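Local coordinates for protein terminase large subunit (Thermus phage G20c, PDB 5M1P) that cuts viral DNA as the nuclease domain of the ATP-driven motor that packages the phage genome into empty capsids, at residues A[48-62]-A[175-189]. Sequence-based numbering, arbitrary orientation.
With CA (calcium ion), chain C.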
ATOM      1  N   ASP A  48      -3.030  11.595   8.782  1.00 15.11           N
ATOM      2  CA  ASP A  48      -2.897  10.175   8.485  1.00 13.66           C
ATOM      3  C   ASP A  48      -1.531   9.833   7.899  1.00 12.26           C
ATOM      4  O   ASP A  48      -0.809  10.700   7.406  1.00 12.63           O
ATOM      5  CB  ASP A  48      -4.005   9.707   7.533  1.00 14.27           C
ATOM      6  CG  ASP A  48      -4.026  10.463   6.223  1.00 15.12           C
ATOM      7  OD1 ASP A  48      -4.412  11.644   6.231  1.00 15.70           O
ATOM      8  OD2 ASP A  48      -3.671   9.869   5.185  1.00 14.74           O
ATOM      9  N   TYR A  49      -1.203   8.553   7.938  1.00 11.10           N
ATOM     10  CA  TYR A  49       0.062   8.079   7.400  1.00 10.55           C
ATOM     11  C   TYR A  49       0.057   8.057   5.871  1.00 10.06           C
ATOM     12  O   TYR A  49      -0.981   7.846   5.220  1.00 10.62           O
ATOM     13  CB  TYR A  49       0.391   6.668   7.916  1.00 10.68           C
ATOM     14  CG  TYR A  49       0.639   6.605   9.407  1.00 11.13           C
ATOM     15  CD1 TYR A  49      -0.410   6.404  10.297  1.00 11.73           C
ATOM     16  CD2 TYR A  49       1.918   6.763   9.939  1.00 11.09           C
ATOM     17  CE1 TYR A  49      -0.199   6.370  11.663  1.00 12.25           C
ATOM     18  CE2 TYR A  49       2.137   6.730  11.313  1.00 11.71           C
ATOM     19  CZ  TYR A  49       1.074   6.536  12.164  1.00 12.19           C
ATOM     20  OH  TYR A  49       1.271   6.491  13.529  1.00 13.48           O
ATOM     21  N   SER A  50       1.240   8.267   5.320  1.00  9.34           N
ATOM     22  CA  SER A  50       1.540   7.942   3.940  1.00  9.59           C
ATOM     23  C   SER A  50       2.288   6.630   3.950  1.00  8.88           C
ATOM     24  O   SER A  50       3.159   6.446   4.782  1.00  8.87           O
ATOM     25  CB  SER A  50       2.427   9.019   3.313  1.00 10.13           C
ATOM     26  OG  SER A  50       3.595   9.272   4.083  1.00 11.37           O
ATOM     27  N   VAL A  51       1.925   5.732   3.034  1.00  8.43           N
ATOM     28  CA  VAL A  51       2.593   4.446   2.909  1.00  8.37           C
ATOM     29  C   VAL A  51       2.850   4.140   1.444  1.00  8.16           C
ATOM     30  O   VAL A  51       1.930   4.116   0.618  1.00  8.16           O
ATOM     31  CB  VAL A  51       1.766   3.312   3.517  1.00  8.47           C
ATOM     32  CG1 VAL A  51       2.546   2.002   3.473  1.00  8.57           C
ATOM     33  CG2 VAL A  51       1.385   3.652   4.941  1.00  8.75           C
ATOM     34  N   PHE A  52       4.115   3.855   1.149  1.00  7.94           N
ATOM     35  CA  PHE A  52       4.561   3.530  -0.199  1.00  8.43           C
ATOM     36  C   PHE A  52       5.138   2.124  -0.160  1.00  8.10           C
ATOM     37  O   PHE A  52       6.103   1.886   0.556  1.00  8.26           O
ATOM     38  CB  PHE A  52       5.630   4.523  -0.691  1.00  9.04           C
ATOM     39  CG  PHE A  52       5.254   5.979  -0.546  1.00  9.79           C
ATOM     40  CD1 PHE A  52       3.946   6.410  -0.723  1.00 10.41           C
ATOM     41  CD2 PHE A  52       6.229   6.926  -0.252  1.00 10.31           C
ATOM     42  CE1 PHE A  52       3.604   7.744  -0.592  1.00 11.00           C
ATOM     43  CE2 PHE A  52       5.889   8.265  -0.132  1.00 11.36           C
ATOM     44  CZ  PHE A  52       4.582   8.673  -0.292  1.00 11.35           C
ATOM     45  N   SER A  53       4.537   1.210  -0.919  1.00  8.33           N
ATOM     46  CA  SER A  53       4.908  -0.202  -0.896  1.00  8.52           C
ATOM     47  C   SER A  53       5.504  -0.593  -2.241  1.00  8.17           C
ATOM     48  O   SER A  53       4.791  -0.651  -3.235  1.00  7.79           O
ATOM     49  CB  SER A  53       3.690  -1.063  -0.593  1.00  9.01           C
ATOM     50  OG  SER A  53       3.185  -0.781   0.700  1.00 10.00           O
ATOM     51  N   VAL A  54       6.795  -0.897  -2.252  1.00  7.93           N
ATOM     52  CA  VAL A  54       7.505  -1.294  -3.457  1.00  8.28           C
ATOM     53  C   VAL A  54       7.374  -2.803  -3.637  1.00  8.22           C
ATOM     54  O   VAL A  54       7.880  -3.572  -2.810  1.00  8.19           O
ATOM     55  CB  VAL A  54       8.995  -0.906  -3.383  1.00  8.52           C
ATOM     56  CG1 VAL A  54       9.676  -1.224  -4.701  1.00  8.59           C
ATOM     57  CG2 VAL A  54       9.183   0.570  -3.052  1.00  8.54           C
ATOM     58  N   LEU A  55       6.706  -3.209  -4.718  1.00  8.04           N
ATOM     59  CA  LEU A  55       6.442  -4.606  -5.053  1.00  8.33           C
ATOM     60  C   LEU A  55       7.262  -5.046  -6.247  1.00  8.33           C
ATOM     61  O   LEU A  55       7.229  -4.425  -7.295  1.00  8.54           O
ATOM     62  CB  LEU A  55       4.962  -4.782  -5.365  1.00  8.62           C
ATOM     63  CG  LEU A  55       4.497  -6.167  -5.803  1.00  8.77           C
ATOM     64  CD1 LEU A  55       4.839  -7.221  -4.761  1.00  8.98           C
ATOM     65  CD2 LEU A  55       3.006  -6.137  -6.053  1.00  8.96           C
ATOM     66  N   ASP A  56       8.015  -6.115  -6.060  1.00  8.57           N
ATOM     67  CA  ASP A  56       8.714  -6.776  -7.153  1.00  9.01           C
ATOM     68  C   ASP A  56       7.671  -7.616  -7.903  1.00  9.22           C
ATOM     69  O   ASP A  56       7.155  -8.616  -7.369  1.00  9.68           O
ATOM     70  CB  ASP A  56       9.820  -7.652  -6.566  1.00  9.17           C
ATOM     71  CG  ASP A  56      10.643  -8.376  -7.610  1.00 10.00           C
ATOM     72  OD1 ASP A  56      10.111  -8.747  -8.681  1.00 10.88           O
ATOM     73  OD2 ASP A  56      11.828  -8.640  -7.320  1.00 10.99           O
ATOM     74  N   LEU A  57       7.331  -7.194  -9.118  1.00  9.94           N
ATOM     75  CA  LEU A  57       6.279  -7.857  -9.887  1.00 10.74           C
ATOM     76  C   LEU A  57       6.718  -9.195 -10.491  1.00 11.59           C
ATOM     77  O   LEU A  57       5.874  -9.961 -10.955  1.00 12.69           O
ATOM     78  CB  LEU A  57       5.746  -6.922 -10.973  1.00 11.14           C
ATOM     79  CG  LEU A  57       4.961  -5.708 -10.478  1.00 11.58           C
ATOM     80  CD1 LEU A  57       4.738  -4.714 -11.604  1.00 11.80           C
ATOM     81  CD2 LEU A  57       3.637  -6.109  -9.868  1.00 11.73           C
ATOM     82  N   ASP A  58       8.020  -9.472 -10.485  1.00 12.03           N
ATOM     83  CA  ASP A  58       8.531 -10.770 -10.907  1.00 13.03           C
ATOM     84  C   ASP A  58       8.421 -11.825  -9.801  1.00 13.45           C
ATOM     85  O   ASP A  58       8.257 -12.998 -10.101  1.00 14.70           O
ATOM     86  CB  ASP A  58       9.987 -10.648 -11.379  1.00 14.15           C
ATOM     87  CG  ASP A  58      10.148  -9.736 -12.596  1.00 15.49           C
ATOM     88  OD1 ASP A  58      10.801 -10.164 -13.568  1.00 17.95           O
ATOM     89  OD2 ASP A  58       9.633  -8.594 -12.594  1.00 17.28           O
ATOM     90  N   THR A  59       8.530 -11.426  -8.537  1.00 12.93           N
ATOM     91  CA  THR A  59       8.494 -12.383  -7.416  1.00 12.01           C
ATOM     92  C   THR A  59       7.244 -12.294  -6.542  1.00 11.56           C
ATOM     93  O   THR A  59       6.966 -13.222  -5.781  1.00 11.71           O
ATOM     94  CB  THR A  59       9.700 -12.193  -6.495  1.00 11.95           C
ATOM     95  OG1 THR A  59       9.585 -10.936  -5.817  1.00 11.82           O
ATOM     96  CG2 THR A  59      11.012 -12.279  -7.278  1.00 12.08           C
ATOM     97  N   GLY A  60       6.514 -11.179  -6.620  1.00 11.12           N
ATOM     98  CA  GLY A  60       5.352 -10.971  -5.758  1.00 11.49           C
ATOM     99  C   GLY A  60       5.714 -10.585  -4.335  1.00 11.19           C
ATOM    100  O   GLY A  60       4.851 -10.640  -3.457  1.00 12.28           O
ATOM    101  N   ALA A  61       6.965 -10.180  -4.094  1.00 10.56           N
ATOM    102  CA  ALA A  61       7.424  -9.791  -2.766  1.00 10.56           C
ATOM    103  C   ALA A  61       7.616  -8.290  -2.641  1.00  9.94           C
ATOM    104  O   ALA A  61       8.120  -7.636  -3.550  1.00  9.77           O
ATOM    105  CB  ALA A  61       8.717 -10.509  -2.421  1.00 10.76           C
ATOM    106  N   ILE A  62       7.208  -7.748  -1.500  1.00  9.74           N
ATOM    107  CA  ILE A  62       7.508  -6.375  -1.159  1.00  9.82           C
ATOM    108  C   ILE A  62       9.013  -6.263  -0.913  1.00  9.69           C
ATOM    109  O   ILE A  62       9.589  -7.010  -0.106  1.00 11.14           O
ATOM    110  CB  ILE A  62       6.717  -5.913   0.085  1.00  9.95           C
ATOM    111  CG1 ILE A  62       5.208  -5.917  -0.197  1.00 10.17           C
ATOM    112  CG2 ILE A  62       7.203  -4.559   0.580  1.00 10.32           C
ATOM    113  CD1 ILE A  62       4.768  -4.987  -1.307  1.00 10.00           C
ATOM    114  N   HIS A 175      -6.200   2.388  11.761  1.00  9.73           N
ATOM    115  CA  HIS A 175      -5.753   2.931  10.494  1.00  9.99           C
ATOM    116  C   HIS A 175      -5.753   1.839   9.442  1.00  9.87           C
ATOM    117  O   HIS A 175      -5.693   0.646   9.773  1.00 10.22           O
ATOM    118  CB  HIS A 175      -4.328   3.483  10.609  1.00 10.32           C
ATOM    119  CG  HIS A 175      -4.067   4.279  11.846  1.00 11.11           C
ATOM    120  ND1 HIS A 175      -4.821   5.375  12.205  1.00 11.90           N
ATOM    121  CD2 HIS A 175      -3.127   4.138  12.805  1.00 12.11           C
ATOM    122  CE1 HIS A 175      -4.356   5.872  13.337  1.00 12.51           C
ATOM    123  NE2 HIS A 175      -3.327   5.141  13.718  1.00 12.91           N
ATOM    124  N   ASP A 176      -5.765   2.237   8.170  1.00  9.93           N
ATOM    125  CA  ASP A 176      -5.685   1.265   7.075  1.00 10.36           C
ATOM    126  C   ASP A 176      -4.726   1.672   5.959  1.00  9.34           C
ATOM    127  O   ASP A 176      -4.794   1.098   4.875  1.00  9.86           O
ATOM    128  CB  ASP A 176      -7.082   0.965   6.509  1.00 11.58           C
ATOM    129  CG  ASP A 176      -7.705   2.153   5.808  1.00 12.54           C
ATOM    130  OD1 ASP A 176      -7.065   3.212   5.717  1.00 13.90           O
ATOM    131  OD2 ASP A 176      -8.857   2.011   5.339  1.00 14.67           O
ATOM    132  N   ASP A 177      -3.815   2.607   6.232  1.00  9.09           N
ATOM    133  CA  ASP A 177      -2.948   3.143   5.171  1.00  9.23           C
ATOM    134  C   ASP A 177      -2.018   2.065   4.627  1.00  8.56           C
ATOM    135  O   ASP A 177      -1.707   2.055   3.439  1.00  8.33           O
ATOM    136  CB  ASP A 177      -2.092   4.314   5.663  1.00  9.72           C
ATOM    137  CG  ASP A 177      -2.851   5.259   6.547  1.00 10.08           C
ATOM    138  OD1 ASP A 177      -2.842   5.046   7.778  1.00 10.29           O
ATOM    139  OD2 ASP A 177      -3.470   6.207   6.024  1.00 11.75           O
ATOM    140  N   ILE A 178      -1.550   1.185   5.511  1.00  8.02           N
ATOM    141  CA  ILE A 178      -0.668   0.088   5.089  1.00  7.98           C
ATOM    142  C   ILE A 178      -1.461  -0.916   4.249  1.00  7.62           C
ATOM    143  O   ILE A 178      -1.027  -1.348   3.180  1.00  7.84           O
ATOM    144  CB  ILE A 178      -0.022  -0.647   6.277  1.00  7.95           C
ATOM    145  CG1 ILE A 178       0.843   0.308   7.113  1.00  7.81           C
ATOM    146  CG2 ILE A 178       0.795  -1.853   5.792  1.00  8.21           C
ATOM    147  CD1 ILE A 178       1.264  -0.263   8.446  1.00  7.91           C
ATOM    148  N   VAL A 179      -2.650  -1.261   4.725  1.00  7.56           N
ATOM    149  CA  VAL A 179      -3.523  -2.198   4.012  1.00  7.88           C
ATOM    150  C   VAL A 179      -3.778  -1.713   2.589  1.00  8.06           C
ATOM    151  O   VAL A 179      -3.632  -2.462   1.623  1.00  7.71           O
ATOM    152  CB  VAL A 179      -4.868  -2.400   4.758  1.00  8.00           C
ATOM    153  CG1 VAL A 179      -5.785  -3.324   3.970  1.00  8.01           C
ATOM    154  CG2 VAL A 179      -4.622  -2.971   6.157  1.00  8.18           C
ATOM    155  N   MET A 180      -4.148  -0.443   2.476  1.00  8.37           N
ATOM    156  CA  MET A 180      -4.480   0.124   1.189  1.00  8.89           C
ATOM    157  C   MET A 180      -3.267   0.240   0.267  1.00  8.44           C
ATOM    158  O   MET A 180      -3.378  -0.064  -0.916  1.00  8.12           O
ATOM    159  CB  MET A 180      -5.190   1.472   1.357  1.00  9.95           C
ATOM    160  CG  MET A 180      -6.585   1.360   1.974  1.00 11.13           C
ATOM    161  SD  MET A 180      -7.645   0.089   1.261  1.00 13.53           S
ATOM    162  CE  MET A 180      -7.632   0.505  -0.478  1.00 13.36           C
ATOM    163  N   SER A 181      -2.124   0.653   0.807  1.00  8.27           N
ATOM    164  CA  SER A 181      -0.891   0.714   0.022  1.00  8.15           C
ATOM    165  C   SER A 181      -0.523  -0.661  -0.539  1.00  7.91           C
ATOM    166  O   SER A 181      -0.196  -0.790  -1.715  1.00  7.68           O
ATOM    167  CB  SER A 181       0.235   1.284   0.877  1.00  8.32           C
ATOM    168  OG  SER A 181       1.470   1.244   0.183  1.00  8.83           O
ATOM    169  N   LEU A 182      -0.600  -1.678   0.304  1.00  7.86           N
ATOM    170  CA  LEU A 182      -0.347  -3.048  -0.150  1.00  7.81           C
ATOM    171  C   LEU A 182      -1.340  -3.491  -1.222  1.00  7.93           C
ATOM    172  O   LEU A 182      -0.954  -4.104  -2.207  1.00  8.12           O
ATOM    173  CB  LEU A 182      -0.370  -4.031   1.024  1.00  7.97           C
ATOM    174  CG  LEU A 182       0.766  -3.904   2.030  1.00  8.14           C
ATOM    175  CD1 LEU A 182       0.438  -4.762   3.238  1.00  8.20           C
ATOM    176  CD2 LEU A 182       2.123  -4.277   1.447  1.00  8.29           C
ATOM    177  N   ALA A 183      -2.614  -3.162  -1.037  1.00  7.77           N
ATOM    178  CA  ALA A 183      -3.634  -3.533  -2.014  1.00  8.00           C
ATOM    179  C   ALA A 183      -3.409  -2.828  -3.360  1.00  8.05           C
ATOM    180  O   ALA A 183      -3.567  -3.435  -4.421  1.00  8.44           O
ATOM    181  CB  ALA A 183      -5.019  -3.218  -1.477  1.00  8.12           C
ATOM    182  N   LEU A 184      -3.019  -1.556  -3.312  1.00  8.13           N
ATOM    183  CA  LEU A 184      -2.674  -0.803  -4.525  1.00  8.18           C
ATOM    184  C   LEU A 184      -1.512  -1.453  -5.265  1.00  8.19           C
ATOM    185  O   LEU A 184      -1.580  -1.609  -6.478  1.00  8.65           O
ATOM    186  CB  LEU A 184      -2.355   0.643  -4.187  1.00  8.29           C
ATOM    187  CG  LEU A 184      -3.585   1.474  -3.781  1.00  8.19           C
ATOM    188  CD1 LEU A 184      -3.148   2.714  -3.033  1.00  8.48           C
ATOM    189  CD2 LEU A 184      -4.445   1.849  -4.985  1.00  8.46           C
ATOM    190  N   ALA A 185      -0.475  -1.864  -4.539  1.00  8.01           N
ATOM    191  CA  ALA A 185       0.664  -2.552  -5.160  1.00  8.19           C
ATOM    192  C   ALA A 185       0.241  -3.857  -5.804  1.00  8.25           C
ATOM    193  O   ALA A 185       0.499  -4.099  -6.991  1.00  8.60           O
ATOM    194  CB  ALA A 185       1.757  -2.792  -4.139  1.00  8.33           C
ATOM    195  N   TYR A 186      -0.407  -4.702  -5.013  1.00  8.14           N
ATOM    196  CA  TYR A 186      -0.805  -6.030  -5.476  1.00  8.39           C
ATOM    197  C   TYR A 186      -1.900  -6.051  -6.533  1.00  8.56           C
ATOM    198  O   TYR A 186      -2.098  -7.076  -7.186  1.00  8.85           O
ATOM    199  CB  TYR A 186      -1.166  -6.938  -4.288  1.00  8.31           C
ATOM    200  CG  TYR A 186       0.062  -7.548  -3.635  1.00  8.50           C
ATOM    201  CD1 TYR A 186       0.694  -8.652  -4.201  1.00  8.54           C
ATOM    202  CD2 TYR A 186       0.634  -6.982  -2.499  1.00  8.61           C
ATOM    203  CE1 TYR A 186       1.839  -9.192  -3.631  1.00  8.78           C
ATOM    204  CE2 TYR A 186       1.766  -7.520  -1.908  1.00  8.83           C
ATOM    205  CZ  TYR A 186       2.376  -8.621  -2.479  1.00  8.89           C
ATOM    206  OH  TYR A 186       3.507  -9.135  -1.873  1.00  9.63           O
ATOM    207  N   SER A 187      -2.589  -4.927  -6.744  1.00  8.95           N
ATOM    208  CA  SER A 187      -3.517  -4.799  -7.872  1.00  9.58           C
ATOM    209  C   SER A 187      -2.847  -5.044  -9.221  1.00  9.91           C
ATOM    210  O   SER A 187      -3.524  -5.345 -10.201  1.00 10.27           O
ATOM    211  CB  SER A 187      -4.170  -3.414  -7.900  1.00  9.83           C
ATOM    212  OG  SER A 187      -3.253  -2.426  -8.337  1.00  9.95           O
ATOM    213  N   GLN A 188      -1.527  -4.896  -9.271  1.00 10.36           N
ATOM    214  CA  GLN A 188      -0.746  -5.072 -10.490  1.00 10.73           C
ATOM    215  C   GLN A 188      -0.145  -6.457 -10.652  1.00 11.29           C
ATOM    216  O   GLN A 188       0.430  -6.745 -11.699  1.00 11.22           O
ATOM    217  CB  GLN A 188       0.403  -4.078 -10.484  1.00 10.65           C
ATOM    218  CG  GLN A 188      -0.005  -2.650 -10.206  1.00 10.66           C
ATOM    219  CD  GLN A 188      -0.925  -2.087 -11.268  1.00 11.05           C
ATOM    220  OE1 GLN A 188      -0.507  -1.904 -12.412  1.00 11.13           O
ATOM    221  NE2 GLN A 188      -2.171  -1.821 -10.913  1.00 11.06           N
ATOM    222  N   TYR A 189      -0.245  -7.300  -9.632  1.00 11.94           N
ATOM    223  CA  TYR A 189       0.477  -8.568  -9.628  1.00 12.52           C
ATOM    224  C   TYR A 189      -0.341  -9.652 -10.308  1.00 13.23           C
ATOM    225  O   TYR A 189      -1.505  -9.838 -10.001  1.00 14.34           O
ATOM    226  CB  TYR A 189       0.837  -8.956  -8.199  1.00 12.82           C
ATOM    227  CG  TYR A 189       1.675 -10.211  -8.123  1.00 13.42           C
ATOM    228  CD1 TYR A 189       2.932 -10.273  -8.719  1.00 13.82           C
ATOM    229  CD2 TYR A 189       1.212 -11.342  -7.461  1.00 14.44           C
ATOM    230  CE1 TYR A 189       3.699 -11.427  -8.656  1.00 14.34           C
ATOM    231  CE2 TYR A 189       1.979 -12.500  -7.395  1.00 14.90           C
ATOM    232  CZ  TYR A 189       3.223 -12.537  -7.990  1.00 15.12           C
ATOM    233  OH  TYR A 189       3.989 -13.681  -7.925  1.00 17.13           O
TER
HETATM  234 CA    CA C 501      -3.051   7.780   4.238  0.85 12.10          CA
HETATM  235  O   HOH W   1      -3.594   7.083   9.314  1.00 13.68           O
HETATM  236  O   HOH W   2      -5.351   7.647   3.893  1.00 18.07           O
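A calcium ion joins the two segments at one end, bound by Asp48 OD2 at 2.4 Å, by the backbone oxygen of Tyr49 and by Asp177 OD2. Water 2, Asp42 and the backbone oxygen of Phe43 complete its shell. Because both are ligands, Tyr49 O and Asp177 OD2 lie only 3.1 Å apart without a hydrogen bond. The other carboxylate oxygen, Asp177 OD1, accepts from water 1, which in turn accepts from Tyr49 N, so both ends of this carboxylate are engaged. Beside the site, the edge of the Tyr49 ring points at the face of His175, the planes 62° apart. The fold is RNase H-like: helix 177-186 packs on one face of the central sheet, crossing strand 49-56 at -33°, and brings Asp177, probably a ligand of catalytic magnesium, to the metal. In the buried middle, Ser53 OG donates to Ser181 OG, and that hydroxyl also bonds to Gly40 O of the neighbouring strand 37-42. The Ser181 side chain already faces the strand, and its chi1 of 175° leaves OG 2.7 Å from Ser53 OG. Farther along, Leu55 lays CD2 over one face of the Tyr186 ring, 4.0 Å from its centroid. Tyr186 OH donates to Gly60 O at 2.6 Å. Gly60 CA sits over a face of Tyr189, 3.7 Å from the ring centroid, and Leu57 O meets the edge of that ring.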